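Local atomic coordinates of exopolygalacturonase (Yersinia enterocolitica, PDB entry 2UVF), a protein that hydrolyses polygalacturonic acid, a main backbone of pectin, from its chain end, as a family 28 glycoside hydrolase with exo activity. Residues N310-E313 and K314-D318; V480-N484 and N485-D489; S570-D574 and S575-K579. All blocks are in the same frame, centred on the assembly; numbering follows the deposited sequence.

Interaction 1 (N310-E313 and K314-D318)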
# COMPACT_ATOMS: atom_id res chain seq x y z
N ASN A 310 -21.00 -16.78 0.94
CA ASN A 310 -20.87 -18.21 1.15
C ASN A 310 -19.98 -18.61 2.31
O ASN A 310 -20.29 -19.55 3.04
CB ASN A 310 -20.40 -18.88 -0.15
CG ASN A 310 -21.42 -18.77 -1.29
OD1 ASN A 310 -22.56 -18.35 -1.08
ND2 ASN A 310 -21.02 -19.15 -2.49
N GLN A 311 -18.87 -17.89 2.49
CA GLN A 311 -17.97 -18.12 3.61
C GLN A 311 -18.57 -17.71 4.96
O GLN A 311 -18.38 -18.41 5.97
CB GLN A 311 -16.61 -17.45 3.35
CG GLN A 311 -15.77 -18.14 2.28
CD GLN A 311 -14.43 -17.44 2.00
OE1 GLN A 311 -14.37 -16.21 1.87
NE2 GLN A 311 -13.37 -18.22 1.86
N VAL A 312 -19.31 -16.59 5.00
CA VAL A 312 -19.99 -16.18 6.24
C VAL A 312 -21.14 -17.15 6.61
O VAL A 312 -21.25 -17.57 7.76
CB VAL A 312 -20.44 -14.67 6.23
CG1 VAL A 312 -21.19 -14.29 7.49
CG2 VAL A 312 -19.24 -13.75 6.02
N GLU A 313 -21.95 -17.53 5.63
CA GLU A 313 -22.99 -18.54 5.85
C GLU A 313 -22.43 -19.90 6.35
O GLU A 313 -22.98 -20.50 7.25
CB GLU A 313 -23.86 -18.68 4.60
CG GLU A 313 -24.60 -17.36 4.25
CD GLU A 313 -25.56 -17.46 3.06
OE1 GLU A 313 -25.49 -18.48 2.32
OE2 GLU A 313 -26.37 -16.52 2.88
N LYS A 314 -21.32 -20.34 5.77
CA LYS A 314 -20.67 -21.58 6.20
C LYS A 314 -20.12 -21.49 7.63
O LYS A 314 -20.30 -22.41 8.43
CB LYS A 314 -19.58 -22.00 5.21
CG LYS A 314 -18.70 -23.12 5.72
CD LYS A 314 -18.08 -23.95 4.61
CE LYS A 314 -17.69 -25.33 5.14
NZ LYS A 314 -18.91 -26.18 5.44
N ALA A 315 -19.45 -20.38 7.95
CA ALA A 315 -18.89 -20.14 9.28
C ALA A 315 -19.96 -20.13 10.38
O ALA A 315 -19.73 -20.67 11.47
CB ALA A 315 -18.13 -18.83 9.29
N VAL A 316 -21.11 -19.52 10.09
CA VAL A 316 -22.25 -19.41 11.03
C VAL A 316 -22.95 -20.77 11.34
O VAL A 316 -23.35 -21.03 12.49
CB VAL A 316 -23.25 -18.31 10.54
CG1 VAL A 316 -24.62 -18.42 11.20
CG2 VAL A 316 -22.66 -16.91 10.78
N SER A 317 -23.09 -21.62 10.32
CA SER A 317 -23.70 -22.93 10.50
C SER A 317 -22.78 -23.85 11.28
O SER A 317 -23.24 -24.79 11.94
CB SER A 317 -24.10 -23.54 9.16
OG SER A 317 -22.98 -23.68 8.31
N ASP A 318 -21.48 -23.53 11.23
CA ASP A 318 -20.43 -24.21 11.98
C ASP A 318 -20.25 -23.71 13.42
O ASP A 318 -19.45 -24.27 14.17
CB ASP A 318 -19.08 -24.06 11.26
CG ASP A 318 -19.03 -24.80 9.97
OD1 ASP A 318 -20.06 -25.39 9.56
OD2 ASP A 318 -17.96 -24.79 9.34
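Lys314 N donates to Asn310 O at 3.0 Å, the first of a run of backbone hydrogen bonds along helix 307-317, and these bonds make up most of the contact. Each carbonyl of the first four residues receives the amide four positions on, so Ala315 follows with Gln311 and Val316 with Val312. The last in the run, Ser317 N to Glu313 O, is slightly longer at 3.3 Å.

A side chain joins the backbone bonds. Ser317 OG, between its own backbone N and carbonyl carbon (chi1 59°), turns back by three residues and donates to Lys314 O over 3.0 Å. It arrives above the carbonyl plane, on the same face as Asp318 N, which reaches Lys314 O at 3.2 Å. One carbonyl oxygen thus has two donors.

Apolar contact is slight. Val316 CG2 leans over the preceding turn, 3.4 Å from Val312 O, while Val312 CG1 and Val316 CG2 come no closer than 4.5 Å. The two valines sit one turn apart and barely touch.

Helix 307-317 packs against helix 322-328 through Val312, Ala315 and Val316, all three resting on Ala325, and Val312 also meets Val301 of helix 301-304. On another flank, Asn310, Gln311 and Lys314 pack against the loop at Pro223, where Asn310 ND2 bonds to Glu221 O; Gln311 OE1 takes the amide of Ser331, just ahead of strand 334-339.

Interaction 2 (V480-N484 and N485-D489). With SO4 (sulfate ion), chain E.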
# COMPACT_ATOMS: atom_id res chain seq x y z
N VAL A 480 8.03 8.79 10.95
CA VAL A 480 7.15 8.74 9.78
C VAL A 480 7.22 10.11 9.08
O VAL A 480 6.99 11.14 9.72
CB VAL A 480 5.67 8.40 10.20
CG1 VAL A 480 4.69 8.71 9.08
CG2 VAL A 480 5.54 6.93 10.64
N THR A 481 7.59 10.11 7.80
CA THR A 481 7.72 11.33 7.00
C THR A 481 6.72 11.32 5.86
O THR A 481 6.63 10.34 5.11
CB THR A 481 9.17 11.57 6.44
OG1 THR A 481 10.08 11.77 7.52
CG2 THR A 481 9.23 12.81 5.54
N PHE A 482 5.99 12.41 5.72
CA PHE A 482 4.98 12.55 4.69
C PHE A 482 5.25 13.88 3.99
O PHE A 482 4.91 14.94 4.49
CB PHE A 482 3.59 12.52 5.33
CG PHE A 482 2.46 12.54 4.35
CD1 PHE A 482 1.85 11.35 3.95
CD2 PHE A 482 1.98 13.74 3.84
CE1 PHE A 482 0.79 11.37 3.07
CE2 PHE A 482 0.93 13.76 2.96
CZ PHE A 482 0.33 12.56 2.57
N ARG A 483 5.86 13.80 2.80
CA ARG A 483 6.41 14.99 2.16
C ARG A 483 6.27 14.99 0.64
O ARG A 483 6.10 13.95 0.03
CB ARG A 483 7.89 15.18 2.55
CG ARG A 483 8.84 14.17 1.97
CD ARG A 483 10.26 14.60 2.19
NE ARG A 483 11.23 13.72 1.54
CZ ARG A 483 12.48 13.52 1.96
NH1 ARG A 483 12.91 14.11 3.07
NH2 ARG A 483 13.28 12.70 1.29
N ASN A 484 6.37 16.18 0.03
CA ASN A 484 6.39 16.27 -1.42
C ASN A 484 5.23 15.51 -2.04
O ASN A 484 5.39 14.75 -2.98
CB ASN A 484 7.72 15.77 -1.96
CG ASN A 484 8.88 16.61 -1.52
OD1 ASN A 484 8.71 17.77 -1.14
ND2 ASN A 484 10.07 16.03 -1.57
N ASN A 485 4.05 15.73 -1.47
CA ASN A 485 2.81 15.10 -1.92
C ASN A 485 1.81 16.17 -2.24
O ASN A 485 1.72 17.17 -1.53
CB ASN A 485 2.22 14.21 -0.81
CG ASN A 485 3.11 13.05 -0.45
OD1 ASN A 485 3.33 12.76 0.73
ND2 ASN A 485 3.62 12.38 -1.45
N ALA A 486 1.03 15.93 -3.30
CA ALA A 486 -0.04 16.84 -3.66
C ALA A 486 -1.39 16.16 -3.57
O ALA A 486 -1.55 15.02 -3.99
CB ALA A 486 0.19 17.42 -5.07
N MET A 487 -2.38 16.88 -3.05
CA MET A 487 -3.67 16.27 -2.77
C MET A 487 -4.84 17.17 -3.14
O MET A 487 -4.77 18.38 -2.98
CB MET A 487 -3.76 15.86 -1.31
CG MET A 487 -2.48 15.21 -0.76
SD MET A 487 -2.76 14.23 0.74
CE MET A 487 -2.68 15.38 2.06
N ARG A 488 -5.92 16.57 -3.63
CA ARG A 488 -7.06 17.35 -4.11
C ARG A 488 -8.36 16.63 -3.79
O ARG A 488 -8.49 15.44 -4.03
CB ARG A 488 -6.94 17.63 -5.62
CG ARG A 488 -8.19 18.16 -6.29
CD ARG A 488 -7.93 18.85 -7.62
NE ARG A 488 -8.88 19.97 -7.76
CZ ARG A 488 -9.98 19.93 -8.51
NH1 ARG A 488 -10.23 18.85 -9.24
NH2 ARG A 488 -10.81 20.96 -8.55
N ASP A 489 -9.33 17.37 -3.24
CA ASP A 489 -10.66 16.82 -3.00
C ASP A 489 -10.65 15.64 -2.02
O ASP A 489 -11.40 14.68 -2.18
CB ASP A 489 -11.33 16.43 -4.32
CG ASP A 489 -11.69 17.62 -5.19
OD1 ASP A 489 -11.67 18.76 -4.71
OD2 ASP A 489 -12.01 17.43 -6.37
S SO4 E . -10.52 24.49 -7.47
O1 SO4 E . -9.63 23.71 -8.35
O2 SO4 E . -11.23 25.47 -8.29
O3 SO4 E . -11.49 23.60 -6.82
O4 SO4 E . -9.72 25.20 -6.46
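Phe482 reaches past the corner at Asn484 to meet both Asn485 and Met487. From CB, its CG leaves anti to the backbone N (chi1 -175°), which brings the ring alongside Asn485 and Met487, the residues after the bend. The amide end of Asn485 lies over the ring, with the two planes 62° apart, and CE2 of Phe482 lies 4.0 Å from Asn485 CB. At the far tip, CZ meets Met487 SD at 4.0 Å. The sulfur lies near the ring plane, 5.2 Å from the centroid of the Phe482 ring and 82° off its normal, a Met-aromatic contact at the edge; the methyl CE of Met487 steps out of the ring plane, to the side away from the Asn485 amide, 4.1 Å from Phe482 CE2.

Two polar side chains of the bend have partners on other strands: Asn484, whose backbone has left-handed helical angles, bonds to Asn526, and Arg483 forms a salt bridge with Glu454. On the outer side Arg488 NH2 donates to two oxygens of a sulfate, probably from the crystallisation liquor, with O1 at 3.0 Å.

The chemistry implies a buried inner corner in which one aromatic ring uses face and edge differently, with a tilted amide end over the face and a polarisable sulfur, probably drawn to the positive ring hydrogens, at the CZ edge.

Interaction 3 (S570-D574 and S575-K579)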
# COMPACT_ATOMS: atom_id res chain seq x y z
N SER A 570 -5.24 18.32 19.97
CA SER A 570 -5.04 18.13 21.37
C SER A 570 -4.11 17.06 21.82
O SER A 570 -3.93 16.03 21.22
CB SER A 570 -6.33 18.16 22.15
OG SER A 570 -7.00 16.94 22.10
N ASP A 571 -3.52 17.36 22.94
CA ASP A 571 -2.58 16.43 23.57
C ASP A 571 -1.30 16.26 22.77
O ASP A 571 -0.90 15.15 22.43
CB ASP A 571 -3.23 15.06 23.82
CG ASP A 571 -4.53 15.17 24.57
OD1 ASP A 571 -4.62 15.99 25.52
OD2 ASP A 571 -5.49 14.44 24.22
N LEU A 572 -0.65 17.39 22.51
CA LEU A 572 0.55 17.37 21.72
C LEU A 572 1.68 18.11 22.43
O LEU A 572 1.45 19.15 23.03
CB LEU A 572 0.27 18.00 20.35
CG LEU A 572 1.42 17.98 19.34
CD1 LEU A 572 1.63 16.57 18.80
CD2 LEU A 572 1.11 18.97 18.24
N ARG A 573 2.89 17.57 22.37
CA ARG A 573 4.04 18.22 23.00
C ARG A 573 5.23 18.29 22.07
O ARG A 573 5.36 17.47 21.16
CB ARG A 573 4.44 17.46 24.27
CG ARG A 573 3.28 17.25 25.21
CD ARG A 573 3.76 17.00 26.62
NE ARG A 573 2.62 17.05 27.54
CZ ARG A 573 2.72 17.16 28.86
NH1 ARG A 573 3.92 17.23 29.44
NH2 ARG A 573 1.62 17.20 29.60
N ASP A 574 6.12 19.26 22.33
CA ASP A 574 7.41 19.39 21.61
C ASP A 574 7.27 19.45 20.07
O ASP A 574 8.14 18.94 19.32
CB ASP A 574 8.43 18.30 22.03
CG ASP A 574 8.29 17.86 23.50
OD1 ASP A 574 8.09 18.73 24.38
OD2 ASP A 574 8.40 16.63 23.77
N SER A 575 6.20 20.10 19.60
CA SER A 575 5.89 20.15 18.17
C SER A 575 5.87 21.57 17.58
O SER A 575 5.55 22.53 18.28
CB SER A 575 4.56 19.45 17.94
OG SER A 575 4.62 18.10 18.39
N GLU A 576 6.21 21.71 16.30
CA GLU A 576 6.12 23.02 15.63
C GLU A 576 5.45 23.01 14.24
O GLU A 576 5.64 22.08 13.46
CB GLU A 576 7.48 23.75 15.58
CG GLU A 576 8.52 23.14 14.67
CD GLU A 576 9.11 21.88 15.23
OE1 GLU A 576 9.20 21.77 16.48
OE2 GLU A 576 9.48 20.98 14.43
N PHE A 577 4.70 24.08 13.96
CA PHE A 577 3.94 24.26 12.72
C PHE A 577 4.34 25.54 11.97
O PHE A 577 3.79 26.61 12.22
CB PHE A 577 2.44 24.29 13.04
CG PHE A 577 1.95 23.06 13.75
CD1 PHE A 577 1.96 22.99 15.14
CD2 PHE A 577 1.45 21.98 13.02
CE1 PHE A 577 1.50 21.85 15.80
CE2 PHE A 577 0.99 20.83 13.68
CZ PHE A 577 1.02 20.77 15.07
N ASN A 578 5.28 25.40 11.04
CA ASN A 578 5.86 26.52 10.31
C ASN A 578 5.47 26.62 8.84
O ASN A 578 5.57 25.65 8.09
CB ASN A 578 7.37 26.51 10.47
CG ASN A 578 7.78 26.58 11.93
OD1 ASN A 578 7.00 27.06 12.78
ND2 ASN A 578 8.96 26.06 12.25
N LYS A 579 5.03 27.81 8.45
CA LYS A 579 4.63 28.11 7.08
C LYS A 579 3.49 27.20 6.63
O LYS A 579 3.54 26.60 5.56
CB LYS A 579 5.83 28.05 6.13
CG LYS A 579 7.06 28.82 6.65
CD LYS A 579 8.33 28.36 5.93
CE LYS A 579 8.31 28.80 4.48
NZ LYS A 579 7.93 30.24 4.40
O HOH W 1 10.18 19.67 17.68
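Leu572 lies against Ser575, its branch point CG 3.3 Å from the serine OG and its CD2 methyl 3.5 Å from Ser575 CB, the latter tighter than a usual carbon-carbon contact. With CG anti to the backbone N (chi1 -176°), the leucine points across the bend and its other methyl, CD1, also borders the hydroxyl. CD2 goes on to touch the edge of the Phe577 ring, near its plane, 3.6 Å from CZ. The leucine thus bridges serine and phenylalanine on the inner side of the corner.

The hydroxyl buried among these groups is well provided with partners. Ser575 OG donates to Arg573 O at 2.9 Å, approaching from above the carbonyl plane, and it also bonds to the backbone N of Val554. The same serine therefore links the two sides of the bend and ties them to the neighbouring rung, strand 551-562. On the outer side a water joins the segments: it donates to Asp574 O at 2.7 Å and to Glu576 OE1 at 2.6 Å. Glu576 OE2 is paired with His555, again on strand 551-562, so the carboxylate uses both its oxygens.

Beyond the two segments, Phe577 meets the ring of Trp591, and Leu572 rests on Ile541 and Val554. The end-to-end directions of 572-574 and 575-577 differ by 95°, and Asp574 has left-handed helical backbone angles. Short strands meeting at a bend with one left-handed residue, with apolar side chains stacked inward over those of neighbouring rungs, are the corners of the right-handed parallel beta-helix of family 28 glycoside hydrolases.

The three contacts follow one another along the chain without touching. Interactions 2 and 3 are the related pair: both are corners of the beta-helix, each bent at a residue with left-handed backbone angles, with centres 18 Å apart and nearest atoms about 11 Å apart. Interaction 1 is helical and lies apart from them, its centre 42 Å from that of interaction 2 and 49 Å from that of interaction 3; interactions 1 and 2 fall on opposite sides of the chain's centre. The side chain of Gln311 in interaction 1 is about 13 Å from a bound galacturonic acid, and none of the residues of that contact is among those lining the pocket.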